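Local coordinates for protein peroxiredoxin (Akkermansia muciniphila, PDB 6KHX) that probably reduces hydrogen peroxide and organic hydroperoxides as a thiol-dependent peroxidase of the typical 2-Cys peroxiredoxin group, at residues 13-21 against 78-86; 110-120 against 131-141. All coordinates share one frame; numbering follows the deposited sequence.

Contact 1: 13-21 against 78-86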
loop_
_atom_site.group_PDB
_atom_site.type_symbol
_atom_site.label_atom_id
_atom_site.label_comp_id
_atom_site.label_asym_id
_atom_site.label_seq_id
_atom_site.Cartn_x
_atom_site.Cartn_y
_atom_site.Cartn_z
ATOM N N ALA B 13 -34.326 6.308 -16.195
ATOM C CA ALA B 13 -34.146 7.727 -16.438
ATOM C C ALA B 13 -35.459 8.335 -16.904
ATOM O O ALA B 13 -36.430 7.637 -17.204
ATOM C CB ALA B 13 -33.036 7.975 -17.464
ATOM N N ASN B 14 -35.482 9.661 -16.939
ATOM C CA ASN B 14 -36.585 10.364 -17.563
ATOM C C ASN B 14 -36.542 10.132 -19.067
ATOM O O ASN B 14 -35.468 9.993 -19.667
ATOM C CB ASN B 14 -36.493 11.859 -17.263
ATOM C CG ASN B 14 -36.585 12.157 -15.786
ATOM O OD1 ASN B 14 -37.346 11.520 -15.063
ATOM N ND2 ASN B 14 -35.788 13.111 -15.325
ATOM N N ALA B 15 -37.721 10.110 -19.681
ATOM C CA ALA B 15 -37.805 9.918 -21.120
ATOM C C ALA B 15 -39.000 10.687 -21.651
ATOM O O ALA B 15 -39.854 11.153 -20.895
ATOM C CB ALA B 15 -37.910 8.434 -21.487
ATOM N N VAL B 16 -39.036 10.842 -22.968
ATOM C CA VAL B 16 -40.210 11.326 -23.678
ATOM C C VAL B 16 -40.803 10.143 -24.415
ATOM O O VAL B 16 -40.167 9.574 -25.310
ATOM C CB VAL B 16 -39.884 12.482 -24.631
ATOM C CG1 VAL B 16 -41.160 13.165 -25.075
ATOM C CG2 VAL B 16 -39.047 13.501 -23.901
ATOM N N VAL B 17 -41.999 9.743 -23.998
ATOM C CA VAL B 17 -42.758 8.678 -24.633
ATOM C C VAL B 17 -44.044 9.295 -25.157
ATOM O O VAL B 17 -44.771 9.957 -24.404
ATOM C CB VAL B 17 -43.050 7.518 -23.660
ATOM C CG1 VAL B 17 -43.768 6.394 -24.381
ATOM C CG2 VAL B 17 -41.760 7.002 -23.040
ATOM N N ASN B 18 -44.302 9.103 -26.451
ATOM C CA ASN B 18 -45.461 9.694 -27.119
ATOM C C ASN B 18 -45.549 11.193 -26.840
ATOM O O ASN B 18 -46.620 11.739 -26.564
ATOM C CB ASN B 18 -46.750 8.974 -26.710
ATOM C CG ASN B 18 -47.877 9.174 -27.710
ATOM O OD1 ASN B 18 -47.642 9.422 -28.896
ATOM N ND2 ASN B 18 -49.112 9.046 -27.236
ATOM N N GLY B 19 -44.401 11.868 -26.889
ATOM C CA GLY B 19 -44.383 13.303 -26.701
ATOM C C GLY B 19 -44.575 13.775 -25.279
ATOM O O GLY B 19 -44.674 14.984 -25.055
ATOM N N THR B 20 -44.631 12.863 -24.310
ATOM C CA THR B 20 -44.879 13.201 -22.915
ATOM C C THR B 20 -43.679 12.813 -22.054
ATOM O O THR B 20 -43.111 11.728 -22.219
ATOM C CB THR B 20 -46.142 12.483 -22.405
ATOM O OG1 THR B 20 -47.283 12.923 -23.153
ATOM C CG2 THR B 20 -46.369 12.759 -20.932
ATOM N N ILE B 21 -43.289 13.711 -21.144
ATOM C CA ILE B 21 -42.208 13.417 -20.210
ATOM C C ILE B 21 -42.702 12.433 -19.160
ATOM O O ILE B 21 -43.735 12.653 -18.515
ATOM C CB ILE B 21 -41.684 14.709 -19.565
ATOM C CG1 ILE B 21 -41.055 15.618 -20.623
ATOM C CG2 ILE B 21 -40.698 14.396 -18.459
ATOM C CD1 ILE B 21 -40.582 16.951 -20.086
ATOM N N GLU B 78 -34.638 15.655 -20.603
ATOM C CA GLU B 78 -35.969 15.304 -21.081
ATOM C C GLU B 78 -36.712 16.528 -21.602
ATOM O O GLU B 78 -37.596 16.399 -22.458
ATOM C CB GLU B 78 -36.768 14.628 -19.960
ATOM C CG GLU B 78 -37.177 15.541 -18.791
ATOM C CD GLU B 78 -36.054 15.779 -17.772
ATOM O OE1 GLU B 78 -34.873 15.513 -18.084
ATOM O OE2 GLU B 78 -36.354 16.227 -16.645
ATOM N N PHE B 79 -36.372 17.719 -21.103
ATOM C CA PHE B 79 -37.016 18.936 -21.583
ATOM C C PHE B 79 -36.506 19.356 -22.959
ATOM O O PHE B 79 -37.281 19.858 -23.776
ATOM C CB PHE B 79 -36.839 20.062 -20.566
ATOM C CG PHE B 79 -37.745 19.940 -19.377
ATOM C CD1 PHE B 79 -37.383 19.178 -18.281
ATOM C CD2 PHE B 79 -38.980 20.574 -19.368
ATOM C CE1 PHE B 79 -38.232 19.063 -17.192
ATOM C CE2 PHE B 79 -39.829 20.461 -18.282
ATOM C CZ PHE B 79 -39.457 19.705 -17.196
ATOM N N SER B 80 -35.225 19.148 -23.255
ATOM C CA SER B 80 -34.773 19.362 -24.626
ATOM C C SER B 80 -35.438 18.375 -25.579
ATOM O O SER B 80 -35.859 18.752 -26.678
ATOM C CB SER B 80 -33.254 19.259 -24.705
ATOM O OG SER B 80 -32.654 20.335 -24.013
ATOM N N HIS B 81 -35.542 17.104 -25.175
ATOM C CA HIS B 81 -36.260 16.119 -25.979
ATOM C C HIS B 81 -37.700 16.561 -26.230
ATOM O O HIS B 81 -38.189 16.531 -27.368
ATOM C CB HIS B 81 -36.248 14.762 -25.275
ATOM C CG HIS B 81 -34.899 14.121 -25.191
ATOM N ND1 HIS B 81 -33.783 14.641 -25.810
ATOM C CD2 HIS B 81 -34.483 13.007 -24.541
ATOM C CE1 HIS B 81 -32.739 13.869 -25.553
ATOM N NE2 HIS B 81 -33.138 12.872 -24.785
ATOM N N TRP B 82 -38.397 16.965 -25.166
ATOM C CA TRP B 82 -39.790 17.378 -25.294
ATOM C C TRP B 82 -39.930 18.604 -26.192
ATOM O O TRP B 82 -40.825 18.661 -27.041
ATOM C CB TRP B 82 -40.378 17.640 -23.909
ATOM C CG TRP B 82 -41.663 18.404 -23.941
ATOM C CD1 TRP B 82 -42.923 17.895 -24.081
ATOM C CD2 TRP B 82 -41.811 19.826 -23.836
ATOM N NE1 TRP B 82 -43.845 18.915 -24.069
ATOM C CE2 TRP B 82 -43.186 20.108 -23.919
ATOM C CE3 TRP B 82 -40.910 20.885 -23.677
ATOM C CZ2 TRP B 82 -43.683 21.405 -23.848
ATOM C CZ3 TRP B 82 -41.404 22.170 -23.607
ATOM C CH2 TRP B 82 -42.778 22.421 -23.692
ATOM N N ALA B 83 -39.063 19.601 -26.014
ATOM C CA ALA B 83 -39.086 20.759 -26.900
ATOM C C ALA B 83 -38.835 20.349 -28.348
ATOM O O ALA B 83 -39.438 20.905 -29.272
ATOM C CB ALA B 83 -38.054 21.789 -26.438
ATOM N N TRP B 84 -37.971 19.354 -28.562
ATOM C CA TRP B 84 -37.610 18.971 -29.922
ATOM C C TRP B 84 -38.751 18.237 -30.616
ATOM O O TRP B 84 -38.968 18.419 -31.820
ATOM C CB TRP B 84 -36.354 18.105 -29.904
ATOM C CG TRP B 84 -35.558 18.178 -31.158
ATOM C CD1 TRP B 84 -35.661 19.116 -32.139
ATOM C CD2 TRP B 84 -34.523 17.276 -31.569
ATOM N NE1 TRP B 84 -34.751 18.858 -33.138
ATOM C CE2 TRP B 84 -34.043 17.732 -32.812
ATOM C CE3 TRP B 84 -33.954 16.129 -31.006
ATOM C CZ2 TRP B 84 -33.021 17.082 -33.500
ATOM C CZ3 TRP B 84 -32.943 15.483 -31.693
ATOM C CH2 TRP B 84 -32.486 15.962 -32.926
ATOM N N VAL B 85 -39.477 17.383 -29.889
ATOM C CA VAL B 85 -40.636 16.734 -30.493
ATOM C C VAL B 85 -41.788 17.706 -30.702
ATOM O O VAL B 85 -42.764 17.361 -31.380
ATOM C CB VAL B 85 -41.140 15.530 -29.669
ATOM C CG1 VAL B 85 -40.014 14.528 -29.435
ATOM C CG2 VAL B 85 -41.781 15.985 -28.372
ATOM N N ASN B 86 -41.713 18.904 -30.119
ATOM C CA ASN B 86 -42.688 19.954 -30.363
ATOM C C ASN B 86 -42.175 21.014 -31.335
ATOM O O ASN B 86 -42.746 22.106 -31.410
ATOM C CB ASN B 86 -43.123 20.593 -29.045
ATOM C CG ASN B 86 -44.122 19.731 -28.287
ATOM O OD1 ASN B 86 -45.316 19.733 -28.593
ATOM N ND2 ASN B 86 -43.640 18.996 -27.292
HETATM O O HOH W 1 -33.410 13.791 -16.420
#
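V16 and I21 make the apolar part of the interface, reaching from the two arms of a hairpin onto helix 78-85. The CG2 branch of V16, set beside its own backbone N, lies 3.4 Å from H81 CB and also meets E78 O and W82 N. I21 extends further: with chi2 at 177° its chain is straight, and CD1 sits over the centre of the F79 ring, 3.9 Å from the centroid and 7° off the normal, a CH-pi contact. The same methyl lies 3.9 Å from W82 CB, while the other branch, CG2, meets E78 CG at 3.7 Å. At the turn, V85 CG2 rests on the CA of G19, and G19 O lies in the plane of the indole at its edge, 3.5 Å from W82 CD1. The N86 amide, held by a bond from ND2 to W82 O, lies over the rim of one indole face, and the ring stacks with H198 of a third subunit.

The polar contact is at the start of the helix. One water accepts from N14 ND2 at 2.7 Å and donates to E78 OE1 at 2.8 Å. The bend of E78 at chi2 (-80°) brings its carboxylate across the N14 amide at a slant, while OE2 forms a salt bridge with K43 of the second subunit.

Strand 13-17 and the helix run nearly parallel, their axes 7.7 Å apart at closest. The arrangement is that of a beta-hairpin, closed by a type I' turn from V17 to T20, packed against a helix at one margin of the central sheet of a peroxiredoxin's thioredoxin-like fold.

Contact 2: 110-120 against 131-141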
loop_
_atom_site.group_PDB
_atom_site.type_symbol
_atom_site.label_atom_id
_atom_site.label_comp_id
_atom_site.label_asym_id
_atom_site.label_seq_id
_atom_site.Cartn_x
_atom_site.Cartn_y
_atom_site.Cartn_z
ATOM N N SER B 110 -24.633 6.262 -21.334
ATOM C CA SER B 110 -23.664 6.301 -22.421
ATOM C C SER B 110 -22.330 5.721 -21.977
ATOM O O SER B 110 -21.651 5.043 -22.757
ATOM C CB SER B 110 -23.497 7.739 -22.916
ATOM O OG SER B 110 -24.748 8.296 -23.289
ATOM N N ALA B 111 -21.932 5.984 -20.729
ATOM C CA ALA B 111 -20.710 5.392 -20.195
ATOM C C ALA B 111 -20.834 3.877 -20.103
ATOM O O ALA B 111 -19.942 3.141 -20.536
ATOM C CB ALA B 111 -20.384 5.991 -18.829
ATOM N N ASP B 112 -21.948 3.392 -19.550
ATOM C CA ASP B 112 -22.131 1.955 -19.360
ATOM C C ASP B 112 -22.179 1.205 -20.682
ATOM O O ASP B 112 -21.734 0.054 -20.758
ATOM C CB ASP B 112 -23.406 1.700 -18.558
ATOM C CG ASP B 112 -23.258 2.080 -17.100
ATOM O OD1 ASP B 112 -22.115 2.373 -16.688
ATOM O OD2 ASP B 112 -24.280 2.116 -16.376
ATOM N N TYR B 113 -22.691 1.838 -21.734
ATOM C CA TYR B 113 -22.772 1.192 -23.034
ATOM C C TYR B 113 -21.544 1.436 -23.906
ATOM O O TYR B 113 -21.495 0.937 -25.037
ATOM C CB TYR B 113 -24.045 1.646 -23.753
ATOM C CG TYR B 113 -25.281 0.934 -23.254
ATOM C CD1 TYR B 113 -25.887 1.300 -22.055
ATOM C CD2 TYR B 113 -25.827 -0.126 -23.967
ATOM C CE1 TYR B 113 -27.013 0.639 -21.590
ATOM C CE2 TYR B 113 -26.950 -0.791 -23.511
ATOM C CZ TYR B 113 -27.541 -0.407 -22.323
ATOM O OH TYR B 113 -28.664 -1.076 -21.877
ATOM N N GLY B 114 -20.550 2.172 -23.408
ATOM C CA GLY B 114 -19.311 2.362 -24.142
ATOM C C GLY B 114 -19.420 3.257 -25.360
ATOM O O GLY B 114 -18.647 3.095 -26.310
ATOM N N VAL B 115 -20.353 4.210 -25.353
ATOM C CA VAL B 115 -20.568 5.113 -26.473
ATOM C C VAL B 115 -20.276 6.563 -26.126
ATOM O O VAL B 115 -20.462 7.439 -26.978
ATOM C CB VAL B 115 -22.004 4.987 -27.021
ATOM C CG1 VAL B 115 -22.282 3.562 -27.472
ATOM C CG2 VAL B 115 -23.003 5.440 -25.966
ATOM N N LEU B 116 -19.831 6.849 -24.907
ATOM C CA LEU B 116 -19.584 8.225 -24.495
ATOM C C LEU B 116 -18.273 8.709 -25.096
ATOM O O LEU B 116 -17.232 8.072 -24.912
ATOM C CB LEU B 116 -19.548 8.330 -22.977
ATOM C CG LEU B 116 -19.583 9.753 -22.438
ATOM C CD1 LEU B 116 -20.850 10.445 -22.907
ATOM C CD2 LEU B 116 -19.521 9.716 -20.931
ATOM N N ALA B 117 -18.327 9.820 -25.829
ATOM C CA ALA B 117 -17.130 10.428 -26.388
ATOM C C ALA B 117 -16.365 11.202 -25.314
ATOM O O ALA B 117 -16.797 11.322 -24.163
ATOM C CB ALA B 117 -17.494 11.337 -27.557
ATOM N N GLY B 118 -15.222 11.755 -25.706
ATOM C CA GLY B 118 -14.414 12.573 -24.829
ATOM C C GLY B 118 -13.375 11.792 -24.047
ATOM O O GLY B 118 -13.374 10.560 -23.983
ATOM N N ASP B 119 -12.459 12.549 -23.453
ATOM C CA ASP B 119 -11.352 12.019 -22.672
ATOM C C ASP B 119 -11.263 12.794 -21.368
ATOM O O ASP B 119 -11.285 14.030 -21.379
ATOM C CB ASP B 119 -10.033 12.131 -23.449
ATOM C CG ASP B 119 -8.835 11.634 -22.658
ATOM O OD1 ASP B 119 -9.017 10.867 -21.684
ATOM O OD2 ASP B 119 -7.702 12.036 -23.006
ATOM N N GLU B 120 -11.143 12.077 -20.256
ATOM C CA GLU B 120 -11.059 12.689 -18.939
ATOM C C GLU B 120 -9.643 12.576 -18.391
ATOM O O GLU B 120 -8.947 11.582 -18.625
ATOM C CB GLU B 120 -12.030 12.047 -17.955
ATOM C CG GLU B 120 -13.474 12.354 -18.228
ATOM C CD GLU B 120 -14.341 12.021 -17.043
ATOM O OE1 GLU B 120 -13.778 11.626 -16.001
ATOM O OE2 GLU B 120 -15.577 12.143 -17.153
ATOM N N ASN B 131 -11.154 16.445 -22.209
ATOM C CA ASN B 131 -10.848 16.795 -23.586
ATOM C C ASN B 131 -12.015 16.360 -24.457
ATOM O O ASN B 131 -12.461 15.211 -24.380
ATOM C CB ASN B 131 -9.550 16.140 -24.055
ATOM C CG ASN B 131 -8.347 16.590 -23.249
ATOM O OD1 ASN B 131 -8.118 17.789 -23.067
ATOM N ND2 ASN B 131 -7.565 15.629 -22.766
ATOM N N GLY B 132 -12.520 17.280 -25.255
ATOM C CA GLY B 132 -13.669 16.986 -26.073
ATOM C C GLY B 132 -14.967 17.136 -25.305
ATOM O O GLY B 132 -15.033 17.699 -24.209
ATOM N N GLU B 133 -16.028 16.636 -25.920
ATOM C CA GLU B 133 -17.370 16.722 -25.371
ATOM C C GLU B 133 -17.804 15.345 -24.888
ATOM O O GLU B 133 -17.650 14.352 -25.608
ATOM C CB GLU B 133 -18.343 17.242 -26.422
ATOM C CG GLU B 133 -18.206 18.714 -26.719
ATOM C CD GLU B 133 -19.190 19.164 -27.774
ATOM O OE1 GLU B 133 -19.099 18.677 -28.922
ATOM O OE2 GLU B 133 -20.059 19.998 -27.458
ATOM N N LEU B 134 -18.343 15.286 -23.671
ATOM C CA LEU B 134 -18.908 14.046 -23.143
ATOM C C LEU B 134 -20.329 13.920 -23.683
ATOM O O LEU B 134 -21.322 14.173 -22.995
ATOM C CB LEU B 134 -18.870 14.033 -21.619
ATOM C CG LEU B 134 -17.487 14.141 -20.966
ATOM C CD1 LEU B 134 -17.622 14.289 -19.463
ATOM C CD2 LEU B 134 -16.612 12.941 -21.306
ATOM N N ILE B 135 -20.414 13.536 -24.961
ATOM C CA ILE B 135 -21.673 13.253 -25.638
ATOM C C ILE B 135 -21.554 11.882 -26.290
ATOM O O ILE B 135 -20.457 11.347 -26.469
ATOM C CB ILE B 135 -22.043 14.318 -26.694
ATOM C CG1 ILE B 135 -20.947 14.430 -27.753
ATOM C CG2 ILE B 135 -22.277 15.675 -26.043
ATOM C CD1 ILE B 135 -21.197 15.543 -28.751
ATOM N N ALA B 136 -22.704 11.309 -26.633
ATOM C CA ALA B 136 -22.745 9.950 -27.161
ATOM C C ALA B 136 -22.469 9.923 -28.661
ATOM O O ALA B 136 -22.973 10.757 -29.419
ATOM C CB ALA B 136 -24.102 9.306 -26.876
ATOM N N TYR B 137 -21.664 8.948 -29.082
ATOM C CA TYR B 137 -21.510 8.637 -30.493
ATOM C C TYR B 137 -22.759 7.919 -31.008
ATOM O O TYR B 137 -23.656 7.545 -30.246
ATOM C CB TYR B 137 -20.277 7.762 -30.721
ATOM C CG TYR B 137 -18.967 8.511 -30.854
ATOM C CD1 TYR B 137 -18.731 9.355 -31.939
ATOM C CD2 TYR B 137 -17.952 8.356 -29.915
ATOM C CE1 TYR B 137 -17.527 10.034 -32.072
ATOM C CE2 TYR B 137 -16.745 9.030 -30.042
ATOM C CZ TYR B 137 -16.541 9.868 -31.122
ATOM O OH TYR B 137 -15.349 10.538 -31.259
ATOM N N ARG B 138 -22.814 7.722 -32.329
ATOM C CA ARG B 138 -23.974 7.085 -32.961
ATOM C C ARG B 138 -23.896 5.583 -32.712
ATOM O O ARG B 138 -23.402 4.798 -33.528
ATOM C CB ARG B 138 -24.045 7.426 -34.446
ATOM C CG ARG B 138 -24.219 8.909 -34.660
ATOM C CD ARG B 138 -24.548 9.297 -36.079
ATOM N NE ARG B 138 -24.330 10.729 -36.216
ATOM C CZ ARG B 138 -25.164 11.665 -35.773
ATOM N NH1 ARG B 138 -26.306 11.327 -35.186
ATOM N NH2 ARG B 138 -24.851 12.945 -35.927
ATOM N N GLY B 139 -24.395 5.182 -31.549
ATOM C CA GLY B 139 -24.264 3.804 -31.083
ATOM C C GLY B 139 -25.586 3.057 -31.214
ATOM O O GLY B 139 -26.639 3.615 -30.933
ATOM N N LEU B 140 -25.520 1.788 -31.595
ATOM C CA LEU B 140 -26.751 1.020 -31.752
ATOM C C LEU B 140 -26.559 -0.379 -31.186
ATOM O O LEU B 140 -25.515 -1.004 -31.395
ATOM C CB LEU B 140 -27.197 0.945 -33.221
ATOM C CG LEU B 140 -28.510 0.198 -33.482
ATOM C CD1 LEU B 140 -29.350 0.906 -34.543
ATOM C CD2 LEU B 140 -28.246 -1.250 -33.884
ATOM N N PHE B 141 -27.564 -0.851 -30.448
ATOM C CA PHE B 141 -27.516 -2.149 -29.788
ATOM C C PHE B 141 -28.800 -2.916 -30.051
ATOM O O PHE B 141 -29.903 -2.354 -29.969
ATOM C CB PHE B 141 -27.309 -2.024 -28.266
ATOM C CG PHE B 141 -26.082 -1.250 -27.886
ATOM C CD1 PHE B 141 -26.090 0.139 -27.889
ATOM C CD2 PHE B 141 -24.914 -1.910 -27.554
ATOM C CE1 PHE B 141 -24.963 0.849 -27.556
ATOM C CE2 PHE B 141 -23.779 -1.205 -27.219
ATOM C CZ PHE B 141 -23.803 0.176 -27.217
#
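The F141 ring receives Y113 CD2 over the centre of one face, 3.7 Å above its plane, and at its edge V115 CG1, turned there anti to the carbonyl carbon (chi1 -59°), 3.7 Å from CZ. Y113 is edge-on to it, the planes 72° apart and the centroids 5.1 Å, a T-shaped pair. A leucine in place of F141 has no flat face, and would probably leave the Y113 edge without this ring and V115 packed less closely. The third ring, Y137, meets A117 CB obliquely through CE2 at 3.5 Å and stacks with F157.

Backbone bonds join the two segments in two places. V115 O takes the N-H of Y137 at 2.9 Å in a nearly straight bond, and A117 N gives to I135 O at 2.7 Å. Farther out, D119 and N131 form an antiparallel hydrogen-bonded pair, their less ordered side chains side by side. Between the two, L134 CD2 lies against A117 O, where G118 offers no side chain in the way.

Helix 108-112 ends in a Schellman motif at G114; the chain then runs beside 135-137 into the hairpin of strands 119-122 and 128-131 and returns to strand 138-143 of the thioredoxin-like core.

From the N terminus, strand 13-17 turns back into strand 20-22, and contact 1 is made when the chain reaches helix 78-85, closing a loop of 56 residues that includes strands 35-40 and 68-74. Contact 2 opens later and closes a much shorter loop, the ten residues between 120 and 131. The two are therefore in series, neither nested nor crossed. Their nearest atoms are about 8 Å apart, but both reach the same central sheet: contact 1 joins its hairpin margin to a helix, whereas contact 2 sets the end of helix 108-112 and the residues after it against strand 138-143 and its lead-in, and closes the base of the small hairpin. Each also touches the second subunit.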